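Local coordinates for transmembrane oligosaccharyl transferase, putative (Archaeoglobus fulgidus, PDB 3VGP), which is the C-terminal globular domain of a putative archaeal transmembrane oligosaccharyl transferase of the AglB family, folded as helices packed around a small mixed beta sheet, at residues T17-Q22 and G85-V90; Y33-W38 and K51-N56; K67-K72 and T131-L136; K79-R84 and F159-S164; V90-I95 and G154-F159. The protein carries 1 engineered substitution. All coordinates share one frame; numbering follows the deposited sequence.

Interaction 1: T17-Q22 and G85-V90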
# COMPACT_ATOMS: atom_id res chain seq x y z
N THR A 17 3.97 9.08 14.10
CA THR A 17 4.89 9.23 15.23
C THR A 17 6.30 8.84 14.81
O THR A 17 7.27 9.50 15.17
CB THR A 17 4.44 8.35 16.42
OG1 THR A 17 3.17 8.83 16.90
CG2 THR A 17 5.46 8.41 17.55
N SER A 18 6.41 7.77 14.03
CA SER A 18 7.72 7.32 13.56
C SER A 18 8.33 8.32 12.58
O SER A 18 9.54 8.49 12.53
CB SER A 18 7.59 5.95 12.90
OG SER A 18 8.84 5.50 12.40
N LEU A 19 7.47 8.97 11.79
CA LEU A 19 7.92 9.94 10.80
C LEU A 19 8.17 11.32 11.39
O LEU A 19 8.98 12.09 10.88
CB LEU A 19 6.88 10.05 9.67
CG LEU A 19 6.59 8.77 8.89
CD1 LEU A 19 5.37 8.96 8.01
CD2 LEU A 19 7.81 8.41 8.06
N GLU A 20 7.45 11.65 12.46
CA GLU A 20 7.58 12.95 13.11
C GLU A 20 9.01 13.25 13.56
O GLU A 20 9.41 14.41 13.66
CB GLU A 20 6.66 13.00 14.34
CG GLU A 20 7.37 12.61 15.63
CD GLU A 20 6.45 12.47 16.83
OE1 GLU A 20 5.45 13.22 16.93
OE2 GLU A 20 6.72 11.59 17.68
N GLU A 21 9.76 12.19 13.84
CA GLU A 21 11.13 12.29 14.31
C GLU A 21 12.14 12.65 13.21
O GLU A 21 13.27 13.04 13.49
CB GLU A 21 11.53 10.96 14.95
CG GLU A 21 10.45 10.40 15.87
CD GLU A 21 10.70 8.96 16.30
OE1 GLU A 21 11.54 8.27 15.68
OE2 GLU A 21 10.05 8.51 17.26
N GLN A 22 11.72 12.53 11.96
CA GLN A 22 12.59 12.83 10.83
C GLN A 22 12.95 14.31 10.73
O GLN A 22 12.11 15.18 10.98
CB GLN A 22 11.95 12.36 9.53
N GLY A 85 10.21 7.40 -2.70
CA GLY A 85 10.89 7.54 -1.42
C GLY A 85 10.07 7.04 -0.23
O GLY A 85 10.31 7.43 0.92
N VAL A 86 9.11 6.18 -0.51
CA VAL A 86 8.24 5.60 0.51
C VAL A 86 9.02 4.81 1.55
O VAL A 86 9.94 4.07 1.21
CB VAL A 86 7.19 4.67 -0.15
CG1 VAL A 86 6.58 3.74 0.89
CG2 VAL A 86 6.10 5.51 -0.81
N ARG A 87 8.66 5.00 2.82
CA ARG A 87 9.31 4.27 3.91
C ARG A 87 8.43 3.11 4.35
O ARG A 87 8.92 2.04 4.70
CB ARG A 87 9.55 5.19 5.11
CG ARG A 87 10.11 4.44 6.31
CD ARG A 87 10.42 5.38 7.46
NE ARG A 87 10.99 4.65 8.59
CZ ARG A 87 11.30 5.20 9.76
NH1 ARG A 87 11.80 4.46 10.73
NH2 ARG A 87 11.10 6.50 9.96
N TYR A 88 7.12 3.34 4.31
CA TYR A 88 6.16 2.32 4.73
C TYR A 88 5.14 1.95 3.67
O TYR A 88 4.65 2.79 2.92
CB TYR A 88 5.39 2.78 5.97
CG TYR A 88 6.25 3.01 7.19
CD1 TYR A 88 6.98 1.97 7.75
CD2 TYR A 88 6.31 4.26 7.79
CE1 TYR A 88 7.76 2.17 8.89
CE2 TYR A 88 7.09 4.48 8.93
CZ TYR A 88 7.81 3.42 9.47
OH TYR A 88 8.59 3.62 10.59
N VAL A 89 4.83 0.66 3.62
CA VAL A 89 3.81 0.12 2.73
C VAL A 89 2.84 -0.57 3.69
O VAL A 89 3.25 -1.33 4.56
CB VAL A 89 4.39 -0.93 1.76
CG1 VAL A 89 3.27 -1.58 0.97
CG2 VAL A 89 5.37 -0.26 0.79
N VAL A 90 1.55 -0.31 3.52
CA VAL A 90 0.56 -0.88 4.43
C VAL A 90 -0.47 -1.74 3.70
O VAL A 90 -1.01 -1.33 2.67
CB VAL A 90 -0.18 0.23 5.19
CG1 VAL A 90 -1.06 -0.38 6.28
CG2 VAL A 90 0.82 1.20 5.79

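Interaction 2: Y33-W38 and K51-N56. Engineered in segment 51-56: Ala55 (natural residue Cys).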
# COMPACT_ATOMS: atom_id res chain seq x y z
N TYR A 33 6.50 11.12 -0.86
CA TYR A 33 5.59 10.79 0.22
C TYR A 33 6.13 9.58 0.97
O TYR A 33 6.90 8.79 0.41
CB TYR A 33 4.13 10.59 -0.24
CG TYR A 33 3.86 9.52 -1.26
CD1 TYR A 33 3.94 9.80 -2.63
CD2 TYR A 33 3.43 8.26 -0.87
CE1 TYR A 33 3.60 8.84 -3.58
CE2 TYR A 33 3.09 7.29 -1.81
CZ TYR A 33 3.17 7.58 -3.16
OH TYR A 33 2.83 6.63 -4.09
N SER A 34 5.75 9.45 2.23
CA SER A 34 6.26 8.39 3.09
C SER A 34 5.48 7.09 3.20
O SER A 34 6.07 6.04 3.45
CB SER A 34 6.45 8.94 4.51
OG SER A 34 7.35 10.03 4.51
N VAL A 35 4.17 7.16 3.04
CA VAL A 35 3.34 5.98 3.19
C VAL A 35 2.59 5.59 1.93
O VAL A 35 1.93 6.42 1.31
CB VAL A 35 2.32 6.18 4.32
CG1 VAL A 35 1.46 4.92 4.49
CG2 VAL A 35 3.04 6.53 5.62
N MSE A 36 2.72 4.33 1.54
CA MSE A 36 2.00 3.83 0.38
C MSE A 36 0.90 2.89 0.85
O MSE A 36 1.18 1.85 1.45
CB MSE A 36 2.91 3.07 -0.57
CG MSE A 36 2.13 2.43 -1.69
SE MSE A 36 3.28 1.53 -2.89
CE MSE A 36 3.92 3.04 -3.86
N SER A 37 -0.34 3.25 0.56
CA SER A 37 -1.48 2.44 0.97
C SER A 37 -2.61 2.65 -0.03
O SER A 37 -2.53 3.54 -0.88
CB SER A 37 -1.93 2.85 2.37
OG SER A 37 -2.88 1.95 2.90
N TRP A 38 -3.65 1.84 0.08
CA TRP A 38 -4.80 1.95 -0.80
C TRP A 38 -5.82 2.82 -0.08
O TRP A 38 -6.47 2.39 0.87
CB TRP A 38 -5.41 0.57 -1.09
CG TRP A 38 -6.49 0.63 -2.12
CD1 TRP A 38 -7.81 0.32 -1.94
CD2 TRP A 38 -6.35 1.01 -3.49
NE1 TRP A 38 -8.50 0.49 -3.11
CE2 TRP A 38 -7.63 0.91 -4.08
CE3 TRP A 38 -5.27 1.42 -4.27
CZ2 TRP A 38 -7.85 1.21 -5.43
CZ3 TRP A 38 -5.49 1.72 -5.61
CH2 TRP A 38 -6.77 1.62 -6.17
N LYS A 51 3.26 17.71 4.71
CA LYS A 51 4.02 16.84 5.60
C LYS A 51 4.48 15.67 4.73
O LYS A 51 5.43 14.96 5.06
CB LYS A 51 3.14 16.34 6.73
N ALA A 52 3.77 15.48 3.62
CA ALA A 52 4.08 14.44 2.66
C ALA A 52 3.96 13.02 3.23
O ALA A 52 4.81 12.17 2.96
CB ALA A 52 5.48 14.65 2.09
N VAL A 53 2.93 12.78 4.02
CA VAL A 53 2.71 11.45 4.58
C VAL A 53 2.12 10.61 3.44
O VAL A 53 2.55 9.49 3.19
CB VAL A 53 1.73 11.49 5.77
CG1 VAL A 53 1.43 10.08 6.25
CG2 VAL A 53 2.33 12.32 6.90
N VAL A 54 1.13 11.18 2.76
CA VAL A 54 0.48 10.51 1.63
C VAL A 54 0.75 11.29 0.35
O VAL A 54 1.28 12.39 0.39
CB VAL A 54 -1.05 10.39 1.84
CG1 VAL A 54 -1.33 9.60 3.10
CG2 VAL A 54 -1.67 11.77 1.92
N ALA A 55 0.37 10.71 -0.78
CA ALA A 55 0.58 11.36 -2.07
C ALA A 55 -0.18 12.68 -2.18
O ALA A 55 -1.35 12.76 -1.79
CB ALA A 55 0.15 10.42 -3.20
N ASN A 56 0.49 13.70 -2.72
CA ASN A 56 -0.12 15.02 -2.89
C ASN A 56 -1.32 14.98 -3.82
O ASN A 56 -2.26 15.76 -3.67
CB ASN A 56 0.90 16.00 -3.46
CG ASN A 56 1.88 16.51 -2.42
OD1 ASN A 56 2.91 17.09 -2.76
ND2 ASN A 56 1.56 16.30 -1.15
O HOH W 1 6.14 12.36 6.36

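Interaction 3: K67-K72 and T131-L136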
# COMPACT_ATOMS: atom_id res chain seq x y z
N LYS A 67 -0.19 -0.22 -9.12
CA LYS A 67 0.90 -0.79 -9.89
C LYS A 67 1.84 -1.57 -8.98
O LYS A 67 2.37 -2.62 -9.35
CB LYS A 67 1.69 0.32 -10.60
CG LYS A 67 0.93 1.01 -11.73
CD LYS A 67 0.75 0.10 -12.94
CE LYS A 67 0.14 0.88 -14.11
NZ LYS A 67 -0.07 0.02 -15.31
N PHE A 68 2.04 -1.05 -7.78
CA PHE A 68 2.92 -1.68 -6.80
C PHE A 68 2.33 -3.00 -6.32
O PHE A 68 3.00 -4.04 -6.36
CB PHE A 68 3.12 -0.73 -5.61
CG PHE A 68 3.91 -1.33 -4.48
CD1 PHE A 68 5.29 -1.17 -4.41
CD2 PHE A 68 3.27 -2.06 -3.48
CE1 PHE A 68 6.01 -1.72 -3.36
CE2 PHE A 68 3.98 -2.62 -2.43
CZ PHE A 68 5.36 -2.45 -2.37
N PHE A 69 1.08 -2.96 -5.87
CA PHE A 69 0.44 -4.16 -5.35
C PHE A 69 0.24 -5.26 -6.39
O PHE A 69 0.40 -6.44 -6.06
CB PHE A 69 -0.90 -3.81 -4.70
CG PHE A 69 -0.76 -3.10 -3.36
CD1 PHE A 69 0.17 -3.55 -2.42
CD2 PHE A 69 -1.57 -2.01 -3.05
CE1 PHE A 69 0.29 -2.91 -1.18
CE2 PHE A 69 -1.46 -1.37 -1.81
CZ PHE A 69 -0.53 -1.82 -0.87
N THR A 70 -0.07 -4.89 -7.63
CA THR A 70 -0.29 -5.88 -8.68
C THR A 70 0.98 -6.36 -9.38
O THR A 70 0.92 -7.23 -10.26
CB THR A 70 -1.29 -5.37 -9.74
OG1 THR A 70 -0.80 -4.15 -10.32
CG2 THR A 70 -2.64 -5.11 -9.10
N ALA A 71 2.13 -5.81 -9.01
CA ALA A 71 3.39 -6.22 -9.62
C ALA A 71 3.63 -7.71 -9.37
O ALA A 71 3.32 -8.21 -8.29
CB ALA A 71 4.55 -5.41 -9.06
N LYS A 72 4.17 -8.40 -10.37
CA LYS A 72 4.45 -9.83 -10.24
C LYS A 72 5.88 -10.06 -9.75
O LYS A 72 6.19 -11.12 -9.20
CB LYS A 72 4.25 -10.53 -11.59
CG LYS A 72 2.79 -10.60 -12.04
CD LYS A 72 1.98 -11.49 -11.10
CE LYS A 72 0.51 -11.54 -11.51
NZ LYS A 72 0.32 -12.11 -12.88
N THR A 131 1.11 -12.01 -7.04
CA THR A 131 1.51 -10.60 -6.87
C THR A 131 2.41 -10.36 -5.67
O THR A 131 2.54 -11.21 -4.79
CB THR A 131 0.29 -9.69 -6.68
OG1 THR A 131 -0.36 -10.02 -5.44
CG2 THR A 131 -0.70 -9.86 -7.82
N VAL A 132 3.02 -9.18 -5.65
CA VAL A 132 3.87 -8.80 -4.53
C VAL A 132 2.97 -8.63 -3.31
O VAL A 132 3.38 -8.90 -2.18
CB VAL A 132 4.62 -7.49 -4.85
CG1 VAL A 132 5.17 -6.87 -3.57
CG2 VAL A 132 5.77 -7.78 -5.81
N LEU A 133 1.73 -8.18 -3.53
CA LEU A 133 0.79 -8.01 -2.43
C LEU A 133 0.59 -9.34 -1.72
O LEU A 133 0.49 -9.39 -0.48
CB LEU A 133 -0.56 -7.48 -2.94
CG LEU A 133 -1.72 -7.41 -1.93
CD1 LEU A 133 -1.30 -6.69 -0.65
CD2 LEU A 133 -2.89 -6.70 -2.58
N TYR A 134 0.53 -10.43 -2.48
CA TYR A 134 0.36 -11.74 -1.86
C TYR A 134 1.58 -12.02 -0.99
O TYR A 134 1.45 -12.43 0.17
CB TYR A 134 0.24 -12.84 -2.93
CG TYR A 134 0.23 -14.24 -2.34
CD1 TYR A 134 -0.97 -14.88 -2.03
CD2 TYR A 134 1.42 -14.90 -2.05
CE1 TYR A 134 -0.99 -16.15 -1.44
CE2 TYR A 134 1.42 -16.17 -1.47
CZ TYR A 134 0.21 -16.78 -1.17
OH TYR A 134 0.21 -18.04 -0.60
N ARG A 135 2.76 -11.80 -1.55
CA ARG A 135 4.00 -12.04 -0.81
C ARG A 135 4.14 -11.15 0.42
O ARG A 135 4.85 -11.50 1.36
CB ARG A 135 5.20 -11.89 -1.74
CG ARG A 135 5.52 -13.18 -2.48
CD ARG A 135 6.41 -12.93 -3.67
NE ARG A 135 5.64 -12.42 -4.79
CZ ARG A 135 6.19 -11.95 -5.91
NH1 ARG A 135 7.50 -11.94 -6.05
NH2 ARG A 135 5.41 -11.51 -6.88
N LEU A 136 3.47 -10.00 0.41
CA LEU A 136 3.51 -9.12 1.57
C LEU A 136 2.53 -9.61 2.63
O LEU A 136 2.92 -10.11 3.69
CB LEU A 136 3.15 -7.68 1.18
CG LEU A 136 4.17 -6.87 0.39
CD1 LEU A 136 3.54 -5.61 -0.17
CD2 LEU A 136 5.34 -6.51 1.30

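Interaction 4: K79-R84 and F159-S164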
# COMPACT_ATOMS: atom_id res chain seq x y z
N LYS A 79 10.92 -0.60 -7.42
CA LYS A 79 11.22 0.53 -8.30
C LYS A 79 10.24 1.67 -8.02
O LYS A 79 10.63 2.84 -7.92
CB LYS A 79 11.12 0.11 -9.77
CG LYS A 79 11.25 1.26 -10.76
CD LYS A 79 11.19 0.76 -12.20
CE LYS A 79 12.35 -0.17 -12.53
NZ LYS A 79 12.34 -0.60 -13.95
N ILE A 80 8.96 1.33 -7.87
CA ILE A 80 7.94 2.33 -7.59
C ILE A 80 8.16 2.95 -6.22
O ILE A 80 8.16 4.18 -6.06
CB ILE A 80 6.53 1.69 -7.65
CG1 ILE A 80 6.29 1.13 -9.06
CG2 ILE A 80 5.47 2.73 -7.30
CD1 ILE A 80 5.03 0.32 -9.19
N ALA A 81 8.37 2.10 -5.22
CA ALA A 81 8.59 2.58 -3.86
C ALA A 81 9.84 3.47 -3.77
O ALA A 81 9.83 4.49 -3.08
CB ALA A 81 8.72 1.39 -2.91
N LYS A 82 10.91 3.08 -4.45
CA LYS A 82 12.14 3.86 -4.42
C LYS A 82 11.92 5.23 -5.06
O LYS A 82 12.38 6.25 -4.53
CB LYS A 82 13.27 3.13 -5.17
CG LYS A 82 13.70 1.82 -4.53
CD LYS A 82 14.23 2.00 -3.12
CE LYS A 82 14.77 0.69 -2.56
NZ LYS A 82 15.18 0.79 -1.14
N LYS A 83 11.22 5.24 -6.19
CA LYS A 83 10.94 6.48 -6.90
C LYS A 83 10.25 7.51 -6.02
O LYS A 83 10.62 8.68 -6.02
CB LYS A 83 10.07 6.19 -8.12
CG LYS A 83 9.73 7.41 -8.96
CD LYS A 83 8.83 7.05 -10.13
CE LYS A 83 9.48 6.00 -11.02
NZ LYS A 83 8.63 5.64 -12.19
N ARG A 84 9.27 7.07 -5.24
CA ARG A 84 8.54 7.98 -4.37
C ARG A 84 9.19 8.19 -3.01
O ARG A 84 8.75 9.06 -2.26
CB ARG A 84 7.10 7.48 -4.16
CG ARG A 84 6.32 7.23 -5.44
CD ARG A 84 6.21 8.48 -6.31
NE ARG A 84 5.39 8.19 -7.48
CZ ARG A 84 5.29 8.97 -8.55
NH1 ARG A 84 5.97 10.11 -8.62
NH2 ARG A 84 4.52 8.60 -9.57
N PHE A 159 4.74 -2.55 6.60
CA PHE A 159 6.02 -3.04 6.11
C PHE A 159 6.96 -1.87 5.90
O PHE A 159 6.55 -0.82 5.42
CB PHE A 159 5.83 -3.77 4.78
CG PHE A 159 4.98 -5.00 4.87
CD1 PHE A 159 5.56 -6.24 5.10
CD2 PHE A 159 3.60 -4.92 4.73
CE1 PHE A 159 4.78 -7.39 5.19
CE2 PHE A 159 2.81 -6.06 4.82
CZ PHE A 159 3.40 -7.30 5.05
N GLU A 160 8.22 -2.04 6.28
CA GLU A 160 9.19 -0.98 6.07
C GLU A 160 10.03 -1.35 4.85
O GLU A 160 10.39 -2.51 4.66
CB GLU A 160 10.10 -0.82 7.30
CG GLU A 160 11.12 0.30 7.17
CD GLU A 160 11.77 0.64 8.50
OE1 GLU A 160 12.15 -0.29 9.24
OE2 GLU A 160 11.92 1.85 8.81
N VAL A 161 10.30 -0.36 4.01
CA VAL A 161 11.10 -0.59 2.82
C VAL A 161 12.56 -0.65 3.27
O VAL A 161 13.06 0.28 3.90
CB VAL A 161 10.92 0.56 1.82
CG1 VAL A 161 11.79 0.33 0.59
CG2 VAL A 161 9.46 0.66 1.42
N VAL A 162 13.23 -1.75 2.95
CA VAL A 162 14.63 -1.93 3.33
C VAL A 162 15.54 -1.13 2.41
O VAL A 162 15.60 -1.39 1.21
CB VAL A 162 15.03 -3.42 3.25
CG1 VAL A 162 16.47 -3.60 3.69
CG2 VAL A 162 14.11 -4.24 4.13
N GLY A 163 16.23 -0.15 2.98
CA GLY A 163 17.12 0.68 2.19
C GLY A 163 16.52 2.01 1.80
O GLY A 163 17.06 2.70 0.94
N SER A 164 15.40 2.37 2.41
CA SER A 164 14.75 3.64 2.10
C SER A 164 15.41 4.80 2.83
O SER A 164 14.95 5.95 2.66
CB SER A 164 13.26 3.58 2.47
OG SER A 164 13.08 3.25 3.83
OXT SER A 164 16.39 4.56 3.57

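Interaction 5: V90-I95 and G154-F159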
# COMPACT_ATOMS: atom_id res chain seq x y z
N VAL A 90 1.55 -0.31 3.52
CA VAL A 90 0.56 -0.88 4.43
C VAL A 90 -0.47 -1.74 3.70
O VAL A 90 -1.01 -1.33 2.67
CB VAL A 90 -0.18 0.23 5.19
CG1 VAL A 90 -1.06 -0.38 6.28
CG2 VAL A 90 0.82 1.20 5.79
N THR A 91 -0.75 -2.92 4.26
CA THR A 91 -1.73 -3.83 3.68
C THR A 91 -2.79 -4.15 4.72
O THR A 91 -2.67 -3.77 5.88
CB THR A 91 -1.07 -5.15 3.20
OG1 THR A 91 -0.54 -5.88 4.32
CG2 THR A 91 0.06 -4.86 2.21
N ALA A 92 -3.85 -4.84 4.30
CA ALA A 92 -4.94 -5.23 5.19
C ALA A 92 -5.74 -6.31 4.48
O ALA A 92 -5.65 -6.44 3.26
CB ALA A 92 -5.83 -4.03 5.51
N ASP A 93 -6.53 -7.08 5.22
CA ASP A 93 -7.30 -8.15 4.58
C ASP A 93 -8.18 -7.62 3.45
O ASP A 93 -8.33 -8.27 2.42
CB ASP A 93 -8.20 -8.88 5.59
CG ASP A 93 -7.42 -9.76 6.54
OD1 ASP A 93 -6.26 -10.11 6.23
OD2 ASP A 93 -7.98 -10.14 7.59
N GLU A 94 -8.74 -6.43 3.65
CA GLU A 94 -9.64 -5.83 2.67
C GLU A 94 -9.12 -5.70 1.24
O GLU A 94 -9.90 -5.73 0.30
CB GLU A 94 -10.12 -4.45 3.14
CG GLU A 94 -9.02 -3.41 3.27
CD GLU A 94 -9.55 -2.01 3.55
OE1 GLU A 94 -8.73 -1.07 3.66
OE2 GLU A 94 -10.79 -1.85 3.65
N ILE A 95 -7.81 -5.53 1.06
CA ILE A 95 -7.30 -5.40 -0.30
C ILE A 95 -6.81 -6.71 -0.89
O ILE A 95 -6.22 -6.74 -1.98
CB ILE A 95 -6.17 -4.32 -0.40
CG1 ILE A 95 -4.96 -4.71 0.45
CG2 ILE A 95 -6.70 -2.98 0.07
CD1 ILE A 95 -3.76 -3.79 0.22
N GLY A 154 -4.37 -5.43 14.24
CA GLY A 154 -5.49 -6.20 13.73
C GLY A 154 -4.94 -6.89 12.49
O GLY A 154 -3.92 -7.58 12.58
N ASP A 155 -5.57 -6.69 11.34
CA ASP A 155 -5.07 -7.30 10.12
C ASP A 155 -4.36 -6.26 9.25
O ASP A 155 -4.00 -6.53 8.11
CB ASP A 155 -6.19 -7.97 9.32
CG ASP A 155 -7.33 -7.03 9.01
OD1 ASP A 155 -8.12 -6.73 9.94
OD2 ASP A 155 -7.45 -6.59 7.85
N VAL A 156 -4.17 -5.06 9.80
CA VAL A 156 -3.47 -4.00 9.09
C VAL A 156 -1.99 -4.27 9.34
O VAL A 156 -1.54 -4.28 10.49
CB VAL A 156 -3.83 -2.60 9.64
CG1 VAL A 156 -3.11 -1.52 8.85
CG2 VAL A 156 -5.33 -2.38 9.56
N LYS A 157 -1.23 -4.50 8.27
CA LYS A 157 0.19 -4.79 8.40
C LYS A 157 1.05 -3.66 7.84
O LYS A 157 0.80 -3.17 6.74
CB LYS A 157 0.53 -6.09 7.67
CG LYS A 157 -0.23 -7.31 8.17
CD LYS A 157 0.21 -8.58 7.48
CE LYS A 157 -0.62 -9.77 7.96
NZ LYS A 157 -0.18 -11.06 7.36
N ILE A 158 2.06 -3.25 8.61
CA ILE A 158 2.96 -2.18 8.19
C ILE A 158 4.31 -2.78 7.84
O ILE A 158 4.95 -3.43 8.66
CB ILE A 158 3.14 -1.12 9.30
CG1 ILE A 158 1.79 -0.48 9.63
CG2 ILE A 158 4.13 -0.05 8.85
CD1 ILE A 158 1.85 0.52 10.76
N PHE A 159 4.74 -2.55 6.60
CA PHE A 159 6.02 -3.04 6.11
C PHE A 159 6.96 -1.87 5.90
O PHE A 159 6.55 -0.82 5.42
CB PHE A 159 5.83 -3.77 4.78
CG PHE A 159 4.98 -5.00 4.87
CD1 PHE A 159 5.56 -6.24 5.10
CD2 PHE A 159 3.60 -4.92 4.73
CE1 PHE A 159 4.78 -7.39 5.19
CE2 PHE A 159 2.81 -6.06 4.82
CZ PHE A 159 3.40 -7.30 5.05
O HOH W 2 -9.29 -5.35 6.29

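Interaction 1: T17-Q22 and G85-V90
Helix 6-20 docks near the start of strand 88-91 of this mixed alpha/beta fold, and a single pair of hydroxyls provides the polar link. Ser18 OG and Tyr88 OH lie 2.6 Å apart, a short hydrogen bond in which either oxygen could be the donor. The serine oxygen comes in at the edge of the tyrosine ring, in its plane, because OG stands anti to the backbone N (chi1 178°). Next to this bond, Leu19 adds the apolar component: its CD2 methyl sits 4.1 Å from Tyr88 CE2, leucine and tyrosine meeting tip to tip. The same CD2 is 4.0 Å from Arg87 CD, but here the two side chains run past each other in opposite directions.

Arg87 forms the next layer. With CG anti to the backbone N (chi1 175°) and the chain straight from CG to NE, it follows the length of the tyrosine. Arg87 CG rides over the centre of the Tyr88 ring, 3.9 Å above the plane, so a methylene lies over the aromatic face. Although Ser18 OG also lies over a guanidinium face, 3.5 Å from Arg87 NH2, the angle is too poor for a hydrogen bond. The arginine is instead tied through NE in a salt bridge to Glu160 of the neighbouring strand 156-161. Farther out, backbone bonds between Tyr88 and both Ser34 and Met36 hold the strand that carries the ring. Finally, Tyr88 OH lies 3.1 Å from the guanidinium plane of Arg87, offset toward its rim, where the positive charge may polarise the phenol oxygen.

Interaction 2: Y33-W38 and K51-N56
The irregular loop 51-56, which follows helix 41-44, pairs here with the residues leading into strand 35-36, an outermost strand of the mixed sheet. Three backbone bonds carry the pairing. Ser34 N donates to Ala52 O at 3.0 Å, with the donor in the carbonyl plane and an N-H...O angle of 142°. The same N-H leans weakly toward Val53 O as well, so it is shared between two carbonyls. Val53 O has a better donor in Val35 N, 2.8 Å away and nearly along the C=O axis, with an angle of 152° at the hydrogen. Ala52 O is approached in addition by Tyr33 CA at 3.2 Å, a CA-H...O contact.

Ala52 takes up left-handed backbone angles (phi 62°), consistent with the way two successive carbonyls turn to the same side. Its predecessor is served by water: Lys51 O accepts from a water 3.0 Å away that also bonds Ser34 OG, and Lys30 NZ is a second donor to this carbonyl. Tyr33 OH is satisfied by Asp64, and Ala55 O by Trp44 NE1.

Side chains add apolar contacts. Val35 and Val53 lie side by side, pointing the same way, their CG2 and CG1 methyls 3.9 Å apart. Tyr33, its CG in the crowded position between backbone N and carbonyl carbon, turns a ring face to the engineered Ala55, whose CB lies 4.0 Å from the Tyr33 ring centroid in a CH-pi contact.

Interaction 3: K67-K72 and T131-L136
Arg135 bends sharply at chi3 (-79°), which swings its guanidinium back along the helix to the backbone of Lys72. There Arg135 NH2 gives a very short bond of 2.5 Å to Lys72 O. The oxygen lies in the guanidinium plane, yet the donor stands well above the carbonyl plane, 58° out of it. Thr131 sets OG1 in the crowded position between its own N and carbonyl carbon (chi1 65°), and from there OG1 accepts Tyr134 N at 3.1 Å. This makes Thr131 the N-cap of helix 132-138; its hydroxyl also bonds Phe128 O.

The contact thus joins the C-terminal end of helix 58-69 and the loop after it to the first turn of helix 132-138, where N-H groups have no helical carbonyl before them. Two of these find acceptors across the contact. Val132 N donates to Ala71 O at 2.8 Å, nearly along the C=O axis, while Leu133 N makes a weak bond of 3.3 Å to Phe69 O.

Apolar side chains pack beside these bonds. Phe69 and Leu133 cross obliquely, Phe69 CD1 lying 3.9 Å from Leu133 CD1. Leu136, CG beside its backbone N, pushes CD1 against ring edges: it meets Phe68 CE2 at 3.8 Å, crossing that side chain at about a right angle, and Phe69 CE1 at 4.3 Å. The two phenylalanine side chains also press on Val89 of strand 88-91.

Interaction 4: K79-R84 and F159-S164
Lys82 reaches from helix 74-84 to the last turn of the chain. Its CB leaves the helix at an angle to the partner segment, and CG sits beside the backbone N, anti to the carbonyl carbon (chi1 -65°). A bend at chi2 (-60°) turns the chain, and from there it runs straight to the tip. CB, CG and CD make no close approach to residues 159-164; the first atom to draw near is CE, 4.4 Å from Val162 O. The ammonium does the touching. Lys82 NZ makes a weak hydrogen bond of 3.2 Å to Val162 O, lies 3.4 Å from Gly163 O and passes 3.8 Å from the Val161 CG1 methyl, so that carbonyl oxygens and a hydrophobic branch border it together.

The carbonyls are presented by a type II beta turn from Val161 to Ser164. Gly163 occupies the position with positive phi (99°), backbone angles that favour glycine. Ser164 OG fastens the turn by donating to Val161 O at 3.0 Å, from above the carbonyl plane, beside a weak backbone bond from Ser164 N to the same oxygen.

Deeper in, Ala81 CB faces Val161 CG2 at a loose 4.5 Å. Helix 74-84 thus lies against the end of strand 156-161, which runs between strands 88-91 and 147-153, while Arg84 forms salt bridges with Asp64 of helix 58-69 and with Glu32.

Interaction 5: V90-I95 and G154-F159
Backbone bonds come first. Thr91 and Lys157 form an antiparallel hydrogen-bonded pair: Thr91 N to Lys157 O and Lys157 N to Thr91 O both measure 2.9 Å, the first in the carbonyl plane, the second from above it. Val90 and Ile158 are the adjoining non-hydrogen-bonded pair at the heart of the mixed sheet.

Among apolar contacts, Val90 CG1 presses on Val156 CG1 at 3.5 Å, tighter than normal for two carbons. This face, with Val90 and Ile158, looks toward helix 6-20. On the face of Thr91 and Lys157, Thr91 OG1 meets the edge of the Phe159 ring, 3.4 Å from CE2, and bonds His137 ND1.

Beyond the strand pair the polar group is a carboxylate. Asp155 OD2 accepts Asp93 N at 2.8 Å through its anti lone pair, just where the 3-10 segment 93-95 begins, and takes a bond of 2.7 Å from a water that in turn accepts Glu94 N.

Asp93 OD2 lies 3.6 Å from Asp155 OD2, the carboxylate planes 18° apart. Such like charges should repel and may raise the proton affinity of one acid, an effect that the donors to Asp155 OD2 and the hydrogen bond between Asp93 OD1 and His137 NE2 probably offset.

Overall arrangement
Strand 88-91 is the common element. Interactions 1 and 5 share Val90 on it, their centres about 16 Å apart, and interaction 2 joins through strand 35-36, where Tyr88 O to Met36 N is 2.8 Å. Interaction 4 bonds on the other flank: Val89 O lies 2.8 Å from Phe159 N, the residue it shares with interaction 5. Interaction 3 lies across the chain's centre from interactions 1 and 2, about 20 Å from interaction 1 between centres, yet Val89 CG1 still touches Phe68 CE2 at 3.6 Å. Interaction 2 is nested in the chain loop closed by interaction 1, and interaction 5 in that closed by interaction 4. Together they describe helices packed around one sheet.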